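Local coordinates for protein methylxanthine N3-demethylase NdmB (Pseudomonas putida, PDB 6ICL) that removes the N3-methyl group of theobromine and related methylxanthines as formaldehyde, as a Rieske non-heme iron oxygenase using NADH and oxygen in caffeine degradation, at residues His54-Gly58 with Leu89-Val94; Cys82-Gln88 with Cys105-Trp110; Tyr112-Cys118 with Ala133-Ser137. All coordinates share one frame; numbering follows the deposited sequence.

Interaction 1: His54-Gly58 with Leu89-Val94; sequences HGPMG and LSIGRV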
loop_
_atom_site.group_PDB
_atom_site.type_symbol
_atom_site.label_atom_id
_atom_site.label_comp_id
_atom_site.label_asym_id
_atom_site.label_seq_id
_atom_site.Cartn_x
_atom_site.Cartn_y
_atom_site.Cartn_z
ATOM N N HIS A 54 -21.252 -24.994 1.231
ATOM C CA HIS A 54 -21.866 -25.592 0.046
ATOM C C HIS A 54 -21.806 -24.670 -1.168
ATOM O O HIS A 54 -22.533 -24.885 -2.146
ATOM C CB HIS A 54 -23.325 -25.980 0.342
ATOM C CG HIS A 54 -23.445 -26.946 1.472
ATOM N ND1 HIS A 54 -22.850 -28.193 1.441
ATOM C CD2 HIS A 54 -23.996 -26.824 2.702
ATOM C CE1 HIS A 54 -23.060 -28.810 2.589
ATOM N NE2 HIS A 54 -23.750 -27.998 3.375
ATOM N N GLY A 55 -20.951 -23.653 -1.149
ATOM C CA GLY A 55 -20.953 -22.713 -2.260
ATOM C C GLY A 55 -22.110 -21.743 -2.134
ATOM O O GLY A 55 -22.708 -21.634 -1.070
ATOM N N PRO A 56 -22.446 -21.035 -3.214
ATOM C CA PRO A 56 -21.853 -21.149 -4.552
ATOM C C PRO A 56 -20.443 -20.545 -4.629
ATOM O O PRO A 56 -20.064 -19.748 -3.766
ATOM C CB PRO A 56 -22.849 -20.391 -5.434
ATOM C CG PRO A 56 -23.421 -19.310 -4.495
ATOM C CD PRO A 56 -23.481 -19.984 -3.137
ATOM N N MET A 57 -19.659 -20.974 -5.618
ATOM C CA MET A 57 -18.281 -20.524 -5.773
ATOM C C MET A 57 -18.039 -20.314 -7.257
ATOM O O MET A 57 -18.654 -20.988 -8.097
ATOM C CB MET A 57 -17.265 -21.543 -5.176
ATOM C CG MET A 57 -16.178 -22.111 -6.148
ATOM S SD MET A 57 -14.785 -22.792 -5.269
ATOM C CE MET A 57 -13.347 -21.985 -5.947
ATOM N N GLY A 58 -17.161 -19.369 -7.577
ATOM C CA GLY A 58 -16.784 -19.089 -8.958
ATOM C C GLY A 58 -15.415 -19.679 -9.276
ATOM O O GLY A 58 -14.505 -19.620 -8.454
ATOM N N LEU A 89 -24.295 -16.197 -10.818
ATOM C CA LEU A 89 -24.880 -17.084 -9.825
ATOM C C LEU A 89 -23.907 -17.370 -8.691
ATOM O O LEU A 89 -24.340 -17.664 -7.564
ATOM C CB LEU A 89 -25.351 -18.388 -10.508
ATOM C CG LEU A 89 -26.383 -18.151 -11.632
ATOM C CD1 LEU A 89 -26.661 -19.420 -12.423
ATOM C CD2 LEU A 89 -27.690 -17.615 -11.057
ATOM N N SER A 90 -22.594 -17.237 -8.945
ATOM C CA SER A 90 -21.593 -17.615 -7.945
ATOM C C SER A 90 -21.583 -16.688 -6.737
ATOM O O SER A 90 -20.971 -17.036 -5.715
ATOM C CB SER A 90 -20.192 -17.661 -8.579
ATOM O OG SER A 90 -19.824 -16.384 -9.115
ATOM N N ILE A 91 -22.220 -15.523 -6.831
ATOM C CA ILE A 91 -22.426 -14.661 -5.669
ATOM C C ILE A 91 -23.874 -14.740 -5.160
ATOM O O ILE A 91 -24.311 -13.875 -4.410
ATOM C CB ILE A 91 -22.006 -13.200 -5.940
ATOM C CG1 ILE A 91 -22.934 -12.501 -6.935
ATOM C CG2 ILE A 91 -20.544 -13.131 -6.421
ATOM C CD1 ILE A 91 -22.551 -11.000 -7.194
ATOM N N GLY A 92 -24.622 -15.773 -5.553
ATOM C CA GLY A 92 -25.925 -15.981 -4.950
ATOM C C GLY A 92 -25.852 -16.923 -3.770
ATOM O O GLY A 92 -24.912 -16.877 -2.973
ATOM N N ARG A 93 -26.821 -17.819 -3.644
ATOM C CA ARG A 93 -26.848 -18.655 -2.457
ATOM C C ARG A 93 -27.502 -19.985 -2.790
ATOM O O ARG A 93 -28.369 -20.068 -3.666
ATOM C CB ARG A 93 -27.595 -17.976 -1.299
ATOM C CG ARG A 93 -29.119 -17.981 -1.436
ATOM C CD ARG A 93 -29.770 -17.331 -0.202
ATOM N NE ARG A 93 -31.235 -17.397 -0.232
ATOM C CZ ARG A 93 -31.969 -18.202 0.535
ATOM N NH1 ARG A 93 -31.378 -19.019 1.411
ATOM N NH2 ARG A 93 -33.297 -18.184 0.431
ATOM N N VAL A 94 -27.060 -21.021 -2.083
ATOM C CA VAL A 94 -27.739 -22.310 -2.090
ATOM C C VAL A 94 -28.893 -22.219 -1.095
ATOM O O VAL A 94 -28.691 -21.874 0.068
ATOM C CB VAL A 94 -26.780 -23.445 -1.709
ATOM C CG1 VAL A 94 -27.577 -24.720 -1.410
ATOM C CG2 VAL A 94 -25.779 -23.672 -2.825
HETATM O O HOH W 1 -25.119 -20.334 -0.163
#

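Interaction 2: Cys82-Gln88 with Cys105-Trp110; sequences CAHRSAQ and CPYHGW. With FES (Fe2/s2 (inorganic) cluster), chain B.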
loop_
_atom_site.group_PDB
_atom_site.type_symbol
_atom_site.label_atom_id
_atom_site.label_comp_id
_atom_site.label_asym_id
_atom_site.label_seq_id
_atom_site.Cartn_x
_atom_site.Cartn_y
_atom_site.Cartn_z
ATOM N N CYS A 82 -26.813 -15.998 -14.993
ATOM C CA CYS A 82 -28.247 -16.227 -14.929
ATOM C C CYS A 82 -28.878 -15.939 -16.283
ATOM O O CYS A 82 -28.487 -15.003 -16.981
ATOM C CB CYS A 82 -28.872 -15.349 -13.853
ATOM S SG CYS A 82 -30.644 -15.611 -13.660
ATOM N N ALA A 83 -29.860 -16.762 -16.663
ATOM C CA ALA A 83 -30.515 -16.582 -17.959
ATOM C C ALA A 83 -31.416 -15.359 -17.988
ATOM O O ALA A 83 -31.720 -14.853 -19.075
ATOM C CB ALA A 83 -31.339 -17.830 -18.321
ATOM N N HIS A 84 -31.863 -14.881 -16.828
ATOM C CA HIS A 84 -32.773 -13.744 -16.804
ATOM C C HIS A 84 -32.064 -12.454 -17.207
ATOM O O HIS A 84 -32.345 -11.890 -18.274
ATOM C CB HIS A 84 -33.407 -13.587 -15.415
ATOM C CG HIS A 84 -34.341 -12.425 -15.315
ATOM N ND1 HIS A 84 -34.434 -11.635 -14.191
ATOM C CD2 HIS A 84 -35.213 -11.903 -16.208
ATOM C CE1 HIS A 84 -35.332 -10.688 -14.384
ATOM N NE2 HIS A 84 -35.822 -10.829 -15.602
ATOM N N ARG A 85 -31.153 -11.966 -16.349
ATOM C CA ARG A 85 -30.462 -10.713 -16.648
ATOM C C ARG A 85 -28.953 -10.804 -16.432
ATOM O O ARG A 85 -28.304 -9.769 -16.188
ATOM C CB ARG A 85 -31.039 -9.542 -15.824
ATOM C CG ARG A 85 -32.468 -9.093 -16.230
ATOM C CD ARG A 85 -32.473 -8.533 -17.648
ATOM N NE ARG A 85 -33.748 -7.911 -18.043
ATOM C CZ ARG A 85 -34.637 -8.470 -18.865
ATOM N NH1 ARG A 85 -34.404 -9.676 -19.382
ATOM N NH2 ARG A 85 -35.758 -7.823 -19.171
ATOM N N SER A 86 -28.385 -12.007 -16.498
ATOM C CA SER A 86 -26.958 -12.254 -16.636
ATOM C C SER A 86 -26.162 -12.011 -15.363
ATOM O O SER A 86 -24.931 -11.934 -15.456
ATOM C CB SER A 86 -26.318 -11.405 -17.743
ATOM O OG SER A 86 -26.967 -11.606 -18.985
ATOM N N ALA A 87 -26.791 -11.915 -14.195
ATOM C CA ALA A 87 -26.033 -11.828 -12.947
ATOM C C ALA A 87 -25.199 -13.091 -12.714
ATOM O O ALA A 87 -25.503 -14.171 -13.227
ATOM C CB ALA A 87 -26.976 -11.593 -11.771
ATOM N N GLN A 88 -24.119 -12.954 -11.931
ATOM C CA GLN A 88 -23.309 -14.113 -11.585
ATOM C C GLN A 88 -23.987 -14.934 -10.499
ATOM O O GLN A 88 -24.192 -14.450 -9.376
ATOM C CB GLN A 88 -21.922 -13.697 -11.120
ATOM C CG GLN A 88 -20.964 -13.496 -12.282
ATOM C CD GLN A 88 -19.575 -13.143 -11.783
ATOM O OE1 GLN A 88 -19.322 -11.998 -11.430
ATOM N NE2 GLN A 88 -18.681 -14.125 -11.731
ATOM N N CYS A 105 -30.322 -17.152 -7.796
ATOM C CA CYS A 105 -29.618 -15.994 -8.341
ATOM C C CYS A 105 -29.630 -14.844 -7.328
ATOM O O CYS A 105 -30.618 -14.658 -6.614
ATOM C CB CYS A 105 -30.257 -15.549 -9.649
ATOM S SG CYS A 105 -29.476 -14.049 -10.380
ATOM N N PRO A 106 -28.538 -14.058 -7.229
ATOM C CA PRO A 106 -28.528 -12.935 -6.268
ATOM C C PRO A 106 -29.411 -11.781 -6.675
ATOM O O PRO A 106 -29.651 -10.884 -5.847
ATOM C CB PRO A 106 -27.053 -12.496 -6.254
ATOM C CG PRO A 106 -26.570 -12.825 -7.632
ATOM C CD PRO A 106 -27.249 -14.166 -7.946
ATOM N N TYR A 107 -29.874 -11.743 -7.924
ATOM C CA TYR A 107 -30.508 -10.525 -8.417
ATOM C C TYR A 107 -32.033 -10.585 -8.255
ATOM O O TYR A 107 -32.599 -9.897 -7.396
ATOM C CB TYR A 107 -30.079 -10.279 -9.867
ATOM C CG TYR A 107 -30.285 -8.860 -10.360
ATOM C CD1 TYR A 107 -30.933 -7.909 -9.567
ATOM C CD2 TYR A 107 -29.839 -8.473 -11.634
ATOM C CE1 TYR A 107 -31.142 -6.617 -10.040
ATOM C CE2 TYR A 107 -30.040 -7.168 -12.115
ATOM C CZ TYR A 107 -30.696 -6.255 -11.307
ATOM O OH TYR A 107 -30.892 -4.966 -11.759
ATOM N N HIS A 108 -32.728 -11.386 -9.065
ATOM C CA HIS A 108 -34.180 -11.506 -8.904
ATOM C C HIS A 108 -34.606 -12.903 -8.444
ATOM O O HIS A 108 -35.776 -13.253 -8.562
ATOM C CB HIS A 108 -34.923 -11.123 -10.188
ATOM C CG HIS A 108 -34.479 -9.819 -10.791
ATOM N ND1 HIS A 108 -33.418 -9.725 -11.664
ATOM C CD2 HIS A 108 -34.986 -8.566 -10.683
ATOM C CE1 HIS A 108 -33.271 -8.466 -12.051
ATOM N NE2 HIS A 108 -34.207 -7.743 -11.463
ATOM N N GLY A 109 -33.677 -13.711 -7.944
ATOM C CA GLY A 109 -34.034 -14.892 -7.190
ATOM C C GLY A 109 -34.426 -16.130 -7.978
ATOM O O GLY A 109 -34.948 -17.066 -7.376
ATOM N N TRP A 110 -34.171 -16.191 -9.283
ATOM C CA TRP A 110 -34.483 -17.411 -10.014
ATOM C C TRP A 110 -33.700 -18.558 -9.401
ATOM O O TRP A 110 -32.566 -18.385 -8.942
ATOM C CB TRP A 110 -34.160 -17.267 -11.504
ATOM C CG TRP A 110 -35.052 -16.302 -12.258
ATOM C CD1 TRP A 110 -35.828 -15.313 -11.732
ATOM C CD2 TRP A 110 -35.254 -16.251 -13.686
ATOM N NE1 TRP A 110 -36.499 -14.641 -12.747
ATOM C CE2 TRP A 110 -36.163 -15.203 -13.948
ATOM C CE3 TRP A 110 -34.756 -16.997 -14.763
ATOM C CZ2 TRP A 110 -36.587 -14.877 -15.247
ATOM C CZ3 TRP A 110 -35.174 -16.670 -16.055
ATOM C CH2 TRP A 110 -36.074 -15.615 -16.280
HETATM FE FE1 FES B . -32.700 -11.763 -12.657
HETATM FE FE2 FES B . -30.881 -13.773 -12.168
HETATM S S1 FES B . -30.513 -11.872 -13.224
HETATM S S2 FES B . -32.971 -13.592 -11.511
#

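Interaction 3: Tyr112-Cys118 with Ala133-Ser137; sequences YDEAGAC and AKISS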
loop_
_atom_site.group_PDB
_atom_site.type_symbol
_atom_site.label_atom_id
_atom_site.label_comp_id
_atom_site.label_asym_id
_atom_site.label_seq_id
_atom_site.Cartn_x
_atom_site.Cartn_y
_atom_site.Cartn_z
ATOM N N TYR A 112 -32.200 -22.464 -9.712
ATOM C CA TYR A 112 -31.757 -23.475 -10.656
ATOM C C TYR A 112 -31.524 -24.795 -9.929
ATOM O O TYR A 112 -31.044 -24.815 -8.786
ATOM C CB TYR A 112 -30.491 -23.018 -11.391
ATOM C CG TYR A 112 -30.735 -21.836 -12.295
ATOM C CD1 TYR A 112 -31.094 -22.014 -13.628
ATOM C CD2 TYR A 112 -30.634 -20.532 -11.806
ATOM C CE1 TYR A 112 -31.342 -20.911 -14.457
ATOM C CE2 TYR A 112 -30.870 -19.440 -12.619
ATOM C CZ TYR A 112 -31.209 -19.632 -13.938
ATOM O OH TYR A 112 -31.439 -18.529 -14.726
ATOM N N ASP A 113 -31.881 -25.900 -10.591
ATOM C CA ASP A 113 -31.628 -27.227 -10.041
ATOM C C ASP A 113 -30.313 -27.754 -10.591
ATOM O O ASP A 113 -29.665 -27.101 -11.410
ATOM C CB ASP A 113 -32.768 -28.196 -10.364
ATOM C CG ASP A 113 -32.966 -28.414 -11.865
ATOM O OD1 ASP A 113 -32.045 -28.214 -12.695
ATOM O OD2 ASP A 113 -34.083 -28.793 -12.236
ATOM N N GLU A 114 -29.960 -28.985 -10.190
ATOM C CA GLU A 114 -28.685 -29.600 -10.557
ATOM C C GLU A 114 -28.504 -29.761 -12.059
ATOM O O GLU A 114 -27.365 -29.942 -12.518
ATOM C CB GLU A 114 -28.550 -30.968 -9.881
ATOM C CG GLU A 114 -29.845 -31.756 -9.815
ATOM C CD GLU A 114 -30.546 -31.573 -8.482
ATOM O OE1 GLU A 114 -29.952 -31.980 -7.456
ATOM O OE2 GLU A 114 -31.669 -31.013 -8.462
ATOM N N ALA A 115 -29.581 -29.711 -12.836
ATOM C CA ALA A 115 -29.486 -29.832 -14.283
ATOM C C ALA A 115 -29.444 -28.487 -14.977
ATOM O O ALA A 115 -29.434 -28.446 -16.210
ATOM C CB ALA A 115 -30.664 -30.654 -14.836
ATOM N N GLY A 116 -29.431 -27.386 -14.223
ATOM C CA GLY A 116 -29.448 -26.068 -14.829
ATOM C C GLY A 116 -30.811 -25.569 -15.269
ATOM O O GLY A 116 -30.881 -24.516 -15.915
ATOM N N ALA A 117 -31.892 -26.284 -14.946
ATOM C CA ALA A 117 -33.237 -25.835 -15.278
ATOM C C ALA A 117 -33.742 -24.896 -14.194
ATOM O O ALA A 117 -33.593 -25.174 -13.002
ATOM C CB ALA A 117 -34.192 -27.026 -15.415
ATOM N N CYS A 118 -34.319 -23.778 -14.599
ATOM C CA CYS A 118 -34.897 -22.868 -13.630
ATOM C C CYS A 118 -36.212 -23.467 -13.141
ATOM O O CYS A 118 -37.103 -23.734 -13.949
ATOM C CB CYS A 118 -35.113 -21.490 -14.249
ATOM S SG CYS A 118 -35.977 -20.429 -13.124
ATOM N N ALA A 133 -35.394 -20.601 -20.016
ATOM C CA ALA A 133 -34.865 -20.268 -18.695
ATOM C C ALA A 133 -34.046 -21.446 -18.181
ATOM O O ALA A 133 -34.491 -22.272 -17.378
ATOM C CB ALA A 133 -35.998 -19.908 -17.742
ATOM N N LYS A 134 -32.815 -21.515 -18.652
ATOM C CA LYS A 134 -32.005 -22.697 -18.423
ATOM C C LYS A 134 -30.562 -22.319 -18.700
ATOM O O LYS A 134 -30.287 -21.549 -19.626
ATOM C CB LYS A 134 -32.469 -23.851 -19.316
ATOM C CG LYS A 134 -31.388 -24.831 -19.739
ATOM C CD LYS A 134 -31.989 -26.055 -20.424
ATOM C CE LYS A 134 -32.725 -26.945 -19.420
ATOM N NZ LYS A 134 -31.808 -27.387 -18.329
ATOM N N ILE A 135 -29.661 -22.830 -17.871
ATOM C CA ILE A 135 -28.233 -22.594 -18.012
ATOM C C ILE A 135 -27.552 -23.928 -18.288
ATOM O O ILE A 135 -28.044 -24.988 -17.891
ATOM C CB ILE A 135 -27.639 -21.923 -16.753
ATOM C CG1 ILE A 135 -27.679 -22.881 -15.574
ATOM C CG2 ILE A 135 -28.406 -20.641 -16.386
ATOM C CD1 ILE A 135 -27.172 -22.270 -14.303
ATOM N N SER A 136 -26.409 -23.867 -18.975
ATOM C CA SER A 136 -25.617 -25.060 -19.223
ATOM C C SER A 136 -25.121 -25.652 -17.916
ATOM O O SER A 136 -24.621 -24.937 -17.042
ATOM C CB SER A 136 -24.429 -24.729 -20.126
ATOM O OG SER A 136 -24.859 -24.023 -21.278
ATOM N N SER A 137 -25.261 -26.966 -17.794
ATOM C CA SER A 137 -24.836 -27.734 -16.639
ATOM C C SER A 137 -23.771 -28.700 -17.129
ATOM O O SER A 137 -23.874 -29.199 -18.249
ATOM C CB SER A 137 -26.053 -28.450 -16.041
ATOM O OG SER A 137 -25.713 -29.512 -15.173
#

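Interaction 1: His54-Gly58 with Leu89-Val94
His-54 meets Val-94 through its backbone: the carbonyl O of His-54 lies 3.5 Å from Val-94 CG2. That methyl group is turned to it because chi1 of 167° sets CG2 beside the backbone N of Val-94 and CG1 on the carbonyl side. The contact joins two parts of the Rieske domain: the entry into strand 57-61, an outer strand of the six-stranded antiparallel sheet, and the start of strand 93-97, an outer strand of the small four-stranded sheet next to the cluster. The imidazole of His-54 is held from elsewhere, ND1 by Arg-70 and NE2 by Gln-298 of the second subunit. Gly-55, whose backbone angles (78°/-164°) would jam a CB against the carbonyl O of His-54, supplies the polar link: one water donates to Gly-55 O at 2.9 Å and accepts from Val-94 N at 2.8 Å. No direct hydrogen bond crosses between the segments. Pro-56 follows a cis peptide bond and buries more surface than any other residue here. Its ring edge presses on the 89-92 turn, which is closed by Gly-92 N donating to Leu-89 O, and CG comes to 3.6 Å from Leu-89 O. CD reaches Arg-93 CA at 3.7 Å. Val-67 and Leu-103 also touch this proline, so the ring is packed between the two sheets. Met-57 and Gly-58 offer only backbone, against which Ser-90 lays its CB; Ser-90 OG bonds instead to Asp-80. The shortest direct approach is that of Pro-56 CG to Gly-92 O, 3.2 Å.

Interaction 2: Cys82-Gln88 with Cys105-Trp110
Cys-82 and Cys-105 share one iron of the [2Fe-2S] cluster, and His-84 and His-108 share the other. The iron FE2 is bound by Cys-82 SG at 2.4 Å and Cys-105 SG at 2.3 Å. The iron FE1 is bound by His-84 ND1 at 2.3 Å and His-108 ND1 at 2.4 Å. Each thiolate also accepts a backbone N-H two residues on: His-84 N gives to Cys-82 SG at 162°, Tyr-107 N to Cys-105 SG at 165°, which probably tempers the sulfur charge. Two cysteines and two histidines from paired loops are the signature of a Rieske centre, which, as in related oxygenases, probably passes electrons to a mononuclear iron in a neighbouring subunit. Among the rings, the imidazoles meet in an offset edge-to-face pair, the edge of His-84 toward the face of His-108, with planes at 75°. Tyr-107 covers the opposite face of His-108. His-84 CB sits over the face of Trp-110, 3.3 Å from the centroid of the six-membered ring; indole and imidazole are near parallel but slid apart. Ala-87 CB packs on Tyr-107 CB and Pro-106 CG, and also touches Cys-105 SG. Arg-85 NH2 bonds to Ser-339 and Ser-332 of the third subunit, and His-84 NE2 to its Asp-336.

Interaction 3: Tyr112-Cys118 with Ala133-Ser137
Ile-135 packs on Tyr-112, and its branches divide the work. From CB, chi1 of 68° sets CG1 between the backbone N and the carbonyl carbon, where it lies 3.7 Å from Gly-116 CA. The other branch, CG2, touches Tyr-112 CE1 at 3.5 Å. At the tip, CD1 stands over one face of the tyrosine ring, 4.3 Å from its centroid and 22° off the normal, a CH-pi contact. The ring's OH binds the backbone N of Ala-83. Beside this packing the backbones are bridged once, Ala-117 with Lys-134: Ile-135 N donates to Gly-116 O at 2.9 Å, and Cys-118 N to Ala-133 O at 3.2 Å. The close approach at Gly-116 depends on its having no side chain, because a CB there would clash with Ile-135 O. Farther along, Ser-137 OG donates to Glu-114 O at 3.2 Å. Asp-113 OD1 accepts from Ala-115 N and Ala-117 N, which reach it from opposite faces of the carboxylate plane. Segment 133-137 thus packs against a type I beta turn, Asp-113 to Gly-116, with an Asx turn at Asp-113, joining the hairpin of strands 111-112 and 118-120 to the lead-in of strand 137-143 in the six-stranded sheet of the Rieske domain.

How the interactions relate
All three contacts belong to the Rieske domain, and Leu-89 runs between them: its CD2 packs on Cys-105 CB and Cys-82 CB of interaction 2, and its CD1 meets Ile-135 CD1 of interaction 3 at 3.5 Å. Interaction 2 is the buried one and is held by metal ligation and aromatic packing. The other two are partly buried, and each joins the four-stranded sheet to the six-stranded one: interaction 1 relies on proline packing and a bridging water, interaction 3 on backbone hydrogen bonds and an isoleucine-tyrosine contact. Trp-110 CZ3 against Ala-133 CB joins interactions 2 and 3. The third subunit covers much of interaction 2, whereas no other chain touches 112-118 or 133-137.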